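Local coordinates for DegT/DnrJ/EryC1/StrS aminotransferase (Brucella abortus 2308, PDB 4QGR), which binds pyridoxal 5'-phosphate and probably works as an aminotransferase of the DegT/DnrJ/EryC1/StrS family, at residues 120-125 against 337-342; 326-331 against 345-350. All blocks are in the same frame, centred on the assembly; numbering follows the deposited sequence.

Both contacts lie away from the cofactor site, with centres 15 Å apart on the same side of the chain's centre. Interaction 1 is a surface contact. It ties helix 120-133 to the turn that follows the short strand 337-338, through one side-chain amide that donates to two backbone carbonyls. Interaction 2 is partly buried. It joins the loop before that strand to helix 344-348, through proline packing and a histidine-carboxylate hydrogen bond. The segments alternate along the chain, and the two contacts touch where Val338 CG1 packs on His328 CB. Asp110 links them as well: its N bonds Gln122 OE1, and its OD1 bonds Ser346 OG.

Interaction 1: 120-125 against 337-342; sequences VEQLEA and SVAPGG
Gln122 on helix 120-133 reaches the type II beta turn Ala339-Gly342. The turn follows a short, weakly bonded strand, 337-338, the outermost in this chain of the large mixed sheet of this aminotransferase fold. Strand 337-338 runs parallel to strand 105-109.

Two hydrogen bonds cross the contact, and Gln122 NE2 donates both. One goes to Gly342 O at 2.9 Å, the other to Pro340 O at 3.0 Å. Both acceptors lie near the plane of the Gln122 amide. The geometry at the acceptors differs. Seen from Gly342 O the donor is tilted 20° from the carbonyl plane, whereas at Pro340 O it sits well above that plane. Gln122 CG is anti to the backbone N (chi1 -158°), and the chain extended beyond it carries the amide across to the turn. The other end of the amide is used too: OE1 accepts from the backbone N of Asp110. With both ends engaged, the rotation of the amide is fixed. Gly342 N also bonds Ala339 O, closing the turn.

The apolar part is small. The buried Ala339 CB packs on one face of the Gln122 amide, almost directly over CD, at 3.4 Å. One helical turn on, Ala125 faces the exposed ring of Pro340, which also touches Ala129 of the same helix. There Pro340 CG lies 4.3 Å from Ala125 CB and 3.8 Å from Ala125 O.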
loop_
_atom_site.group_PDB
_atom_site.type_symbol
_atom_site.label_atom_id
_atom_site.label_comp_id
_atom_site.label_asym_id
_atom_site.label_seq_id
_atom_site.Cartn_x
_atom_site.Cartn_y
_atom_site.Cartn_z
ATOM N N VAL A 120 -25.662 -17.171 7.656
ATOM C CA VAL A 120 -24.936 -18.392 7.961
ATOM C C VAL A 120 -25.485 -19.618 7.232
ATOM O O VAL A 120 -24.710 -20.489 6.777
ATOM C CB VAL A 120 -24.947 -18.592 9.471
ATOM C CG1 VAL A 120 -24.525 -20.011 9.832
ATOM C CG2 VAL A 120 -24.068 -17.496 10.076
ATOM N N GLU A 121 -26.810 -19.730 7.162
ATOM C CA GLU A 121 -27.412 -20.885 6.507
ATOM C C GLU A 121 -27.033 -20.910 5.045
ATOM O O GLU A 121 -26.752 -21.988 4.468
ATOM C CB GLU A 121 -28.934 -20.876 6.614
ATOM C CG GLU A 121 -29.468 -21.240 7.989
ATOM C CD GLU A 121 -29.472 -20.102 8.997
ATOM O OE1 GLU A 121 -29.204 -18.916 8.642
ATOM O OE2 GLU A 121 -29.740 -20.424 10.188
ATOM N N GLN A 122 -27.053 -19.739 4.430
ATOM C CA GLN A 122 -26.717 -19.646 3.016
ATOM C C GLN A 122 -25.230 -19.855 2.761
ATOM O O GLN A 122 -24.878 -20.428 1.756
ATOM C CB GLN A 122 -27.196 -18.333 2.407
ATOM C CG GLN A 122 -27.324 -18.472 0.892
ATOM C CD GLN A 122 -27.528 -17.181 0.153
ATOM O OE1 GLN A 122 -27.015 -16.120 0.554
ATOM N NE2 GLN A 122 -28.205 -17.265 -0.975
ATOM N N LEU A 123 -24.362 -19.430 3.679
ATOM C CA LEU A 123 -22.951 -19.772 3.621
ATOM C C LEU A 123 -22.772 -21.300 3.509
ATOM O O LEU A 123 -22.014 -21.801 2.660
ATOM C CB LEU A 123 -22.241 -19.288 4.869
ATOM C CG LEU A 123 -20.823 -19.732 5.131
ATOM C CD1 LEU A 123 -19.901 -19.299 4.005
ATOM C CD2 LEU A 123 -20.253 -19.292 6.497
ATOM N N GLU A 124 -23.426 -22.014 4.401
ATOM C CA GLU A 124 -23.365 -23.467 4.400
ATOM C C GLU A 124 -23.791 -24.056 3.047
ATOM O O GLU A 124 -23.137 -24.960 2.492
ATOM C CB GLU A 124 -24.208 -24.025 5.582
ATOM C CG GLU A 124 -24.001 -25.520 5.821
ATOM C CD GLU A 124 -24.473 -25.959 7.207
ATOM O OE1 GLU A 124 -25.666 -25.787 7.528
ATOM O OE2 GLU A 124 -23.650 -26.459 7.993
ATOM N N ALA A 125 -24.897 -23.558 2.528
ATOM C CA ALA A 125 -25.407 -23.995 1.208
ATOM C C ALA A 125 -24.452 -23.674 0.060
ATOM O O ALA A 125 -24.321 -24.484 -0.873
ATOM C CB ALA A 125 -26.741 -23.386 0.944
ATOM N N SER A 337 -19.606 -16.593 -8.973
ATOM C CA SER A 337 -20.774 -17.351 -8.550
ATOM C C SER A 337 -21.413 -16.759 -7.302
ATOM O O SER A 337 -20.754 -16.063 -6.498
ATOM C CB SER A 337 -20.433 -18.818 -8.320
ATOM O OG SER A 337 -19.817 -19.382 -9.450
ATOM N N VAL A 338 -22.702 -17.036 -7.170
ATOM C CA VAL A 338 -23.471 -16.582 -6.008
ATOM C C VAL A 338 -24.141 -17.772 -5.362
ATOM O O VAL A 338 -24.482 -18.749 -6.003
ATOM C CB VAL A 338 -24.519 -15.474 -6.325
ATOM C CG1 VAL A 338 -23.883 -14.335 -7.129
ATOM C CG2 VAL A 338 -25.714 -16.020 -7.070
ATOM N N ALA A 339 -24.301 -17.692 -4.065
ATOM C CA ALA A 339 -24.876 -18.756 -3.293
ATOM C C ALA A 339 -26.248 -19.189 -3.842
ATOM O O ALA A 339 -26.964 -18.393 -4.443
ATOM C CB ALA A 339 -24.996 -18.315 -1.836
ATOM N N PRO A 340 -26.632 -20.443 -3.596
ATOM C CA PRO A 340 -27.932 -20.910 -4.030
ATOM C C PRO A 340 -29.050 -20.060 -3.449
ATOM O O PRO A 340 -29.077 -19.810 -2.253
ATOM C CB PRO A 340 -28.008 -22.325 -3.460
ATOM C CG PRO A 340 -26.585 -22.745 -3.345
ATOM C CD PRO A 340 -25.862 -21.519 -2.938
ATOM N N GLY A 341 -29.962 -19.664 -4.307
ATOM C CA GLY A 341 -31.073 -18.855 -3.905
ATOM C C GLY A 341 -30.917 -17.386 -4.243
ATOM O O GLY A 341 -31.883 -16.641 -4.166
ATOM N N GLY A 342 -29.709 -16.970 -4.611
ATOM C CA GLY A 342 -29.467 -15.595 -5.000
ATOM C C GLY A 342 -29.318 -14.703 -3.778
ATOM O O GLY A 342 -29.245 -15.193 -2.670
#

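Interaction 2: 326-331 against 345-350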
loop_
_atom_site.group_PDB
_atom_site.type_symbol
_atom_site.label_atom_id
_atom_site.label_comp_id
_atom_site.label_asym_id
_atom_site.label_seq_id
_atom_site.Cartn_x
_atom_site.Cartn_y
_atom_site.Cartn_z
ATOM N N PRO A 326 -24.494 -3.472 -4.530
ATOM C CA PRO A 326 -23.745 -4.614 -3.940
ATOM C C PRO A 326 -22.741 -5.178 -4.928
ATOM O O PRO A 326 -22.896 -5.040 -6.126
ATOM C CB PRO A 326 -24.842 -5.611 -3.593
ATOM C CG PRO A 326 -25.913 -5.340 -4.591
ATOM C CD PRO A 326 -25.894 -3.823 -4.807
ATOM N N LEU A 327 -21.696 -5.794 -4.418
ATOM C CA LEU A 327 -20.606 -6.229 -5.228
ATOM C C LEU A 327 -21.007 -7.138 -6.365
ATOM O O LEU A 327 -20.454 -7.014 -7.459
ATOM C CB LEU A 327 -19.528 -6.903 -4.351
ATOM C CG LEU A 327 -18.913 -5.968 -3.305
ATOM C CD1 LEU A 327 -17.687 -6.658 -2.679
ATOM C CD2 LEU A 327 -18.483 -4.592 -3.841
ATOM N N HIS A 328 -21.943 -8.045 -6.123
ATOM C CA HIS A 328 -22.259 -9.035 -7.134
ATOM C C HIS A 328 -22.908 -8.405 -8.362
ATOM O O HIS A 328 -23.014 -9.066 -9.398
ATOM C CB HIS A 328 -23.138 -10.157 -6.600
ATOM C CG HIS A 328 -24.569 -9.782 -6.398
ATOM N ND1 HIS A 328 -24.987 -8.959 -5.375
ATOM C CD2 HIS A 328 -25.682 -10.120 -7.086
ATOM C CE1 HIS A 328 -26.297 -8.828 -5.423
ATOM N NE2 HIS A 328 -26.744 -9.525 -6.450
ATOM N N LEU A 329 -23.364 -7.171 -8.236
ATOM C CA LEU A 329 -23.944 -6.475 -9.380
ATOM C C LEU A 329 -22.963 -5.542 -10.055
ATOM O O LEU A 329 -23.295 -4.961 -11.095
ATOM C CB LEU A 329 -25.205 -5.723 -8.980
ATOM C CG LEU A 329 -26.337 -6.603 -8.475
ATOM C CD1 LEU A 329 -27.429 -5.657 -8.006
ATOM C CD2 LEU A 329 -26.848 -7.644 -9.454
ATOM N N GLN A 330 -21.762 -5.375 -9.500
ATOM C CA GLN A 330 -20.799 -4.468 -10.118
ATOM C C GLN A 330 -20.070 -5.198 -11.206
ATOM O O GLN A 330 -19.862 -6.411 -11.124
ATOM C CB GLN A 330 -19.806 -3.890 -9.103
ATOM C CG GLN A 330 -20.500 -3.011 -8.055
ATOM C CD GLN A 330 -19.544 -2.299 -7.143
ATOM O OE1 GLN A 330 -18.421 -1.980 -7.527
ATOM N NE2 GLN A 330 -19.975 -2.069 -5.889
ATOM N N THR A 331 -19.668 -4.445 -12.217
ATOM C CA THR A 331 -19.042 -4.979 -13.421
ATOM C C THR A 331 -17.891 -5.905 -13.149
ATOM O O THR A 331 -17.766 -6.964 -13.792
ATOM C CB THR A 331 -18.607 -3.816 -14.382
ATOM O OG1 THR A 331 -19.758 -3.035 -14.739
ATOM C CG2 THR A 331 -17.938 -4.305 -15.640
ATOM N N VAL A 345 -31.679 -9.929 -0.337
ATOM C CA VAL A 345 -31.512 -8.886 0.699
ATOM C C VAL A 345 -30.493 -7.870 0.190
ATOM O O VAL A 345 -30.738 -6.655 0.180
ATOM C CB VAL A 345 -31.101 -9.471 2.067
ATOM C CG1 VAL A 345 -30.896 -8.381 3.089
ATOM C CG2 VAL A 345 -32.136 -10.471 2.582
ATOM N N SER A 346 -29.335 -8.354 -0.245
ATOM C CA SER A 346 -28.316 -7.472 -0.799
ATOM C C SER A 346 -28.860 -6.622 -1.966
ATOM O O SER A 346 -28.473 -5.449 -2.142
ATOM C CB SER A 346 -27.139 -8.304 -1.284
ATOM O OG SER A 346 -26.480 -8.956 -0.187
ATOM N N GLU A 347 -29.756 -7.186 -2.765
ATOM C CA GLU A 347 -30.258 -6.439 -3.906
ATOM C C GLU A 347 -31.303 -5.367 -3.546
ATOM O O GLU A 347 -31.423 -4.346 -4.249
ATOM C CB GLU A 347 -30.829 -7.427 -4.951
ATOM C CG GLU A 347 -29.724 -8.187 -5.645
ATOM C CD GLU A 347 -30.213 -9.125 -6.727
ATOM O OE1 GLU A 347 -31.441 -9.094 -7.032
ATOM O OE2 GLU A 347 -29.388 -9.877 -7.292
ATOM N N SER A 348 -32.095 -5.623 -2.519
ATOM C CA SER A 348 -33.157 -4.701 -2.130
ATOM C C SER A 348 -32.748 -3.630 -1.101
ATOM O O SER A 348 -33.325 -2.535 -1.083
ATOM C CB SER A 348 -34.360 -5.462 -1.608
ATOM O OG SER A 348 -33.999 -6.213 -0.489
ATOM N N LEU A 349 -31.760 -3.916 -0.255
ATOM C CA LEU A 349 -31.320 -2.903 0.713
ATOM C C LEU A 349 -30.951 -1.545 0.153
ATOM O O LEU A 349 -31.247 -0.540 0.820
ATOM C CB LEU A 349 -30.135 -3.410 1.551
ATOM C CG LEU A 349 -30.521 -4.303 2.691
ATOM C CD1 LEU A 349 -29.270 -4.882 3.324
ATOM C CD2 LEU A 349 -31.337 -3.508 3.733
ATOM N N PRO A 350 -30.231 -1.488 -0.989
ATOM C CA PRO A 350 -29.897 -0.200 -1.579
ATOM C C PRO A 350 -31.079 0.714 -1.854
ATOM O O PRO A 350 -30.875 1.928 -1.967
ATOM C CB PRO A 350 -29.186 -0.570 -2.896
ATOM C CG PRO A 350 -28.622 -1.923 -2.652
ATOM C CD PRO A 350 -29.668 -2.587 -1.781
#
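Pro326 and Ser346 bring the two backbones closest, with their CA atoms 6.2 Å apart, where the loop residue just before the short 3-10 segment 327-329 meets helix 344-348. The contact ties the loop between helix 305-314 and strand 337-338 to the helix just after that strand, as structural packing away from the cofactor. The Pro326 ring lies against the helix backbone, and its CG is 3.5 Å from Ser346 O. That carbonyl oxygen is buried here and has no polar partner in the model. Pro350 lies near the same ring, its CG 4.0 Å from Pro326 CD, and the two prolines cross at about a right angle.

The polar centre is a histidine-carboxylate pair. His328 NE2 donates to Glu347 OE2 at 2.8 Å, almost straight at 175°. The oxygen lies in the ring plane and accepts on its anti lone pair, away from OE1. Ring and carboxylate are nearly coplanar, 9° apart. Glu347 runs extended beyond CG, and its CG also meets the ring edge, 3.4 Å from His328 NE2. His328 CG sits between the backbone N and the carbonyl carbon (chi1 75°), which starts the ring off toward the helix. Leu329 CG lies over one face of the His328 ring, offset toward the rim, and Leu329 CD2 comes 4.0 Å from Glu347 OE2.

His328 ND1 is bonded to Ser89 OG, and Ser346 OG to Asp110 OD1. With Ser89 and Glu347 at its two nitrogens, the imidazole is fixed in rotation. The carboxylate beside NE2 would be expected to favour a protonated ring.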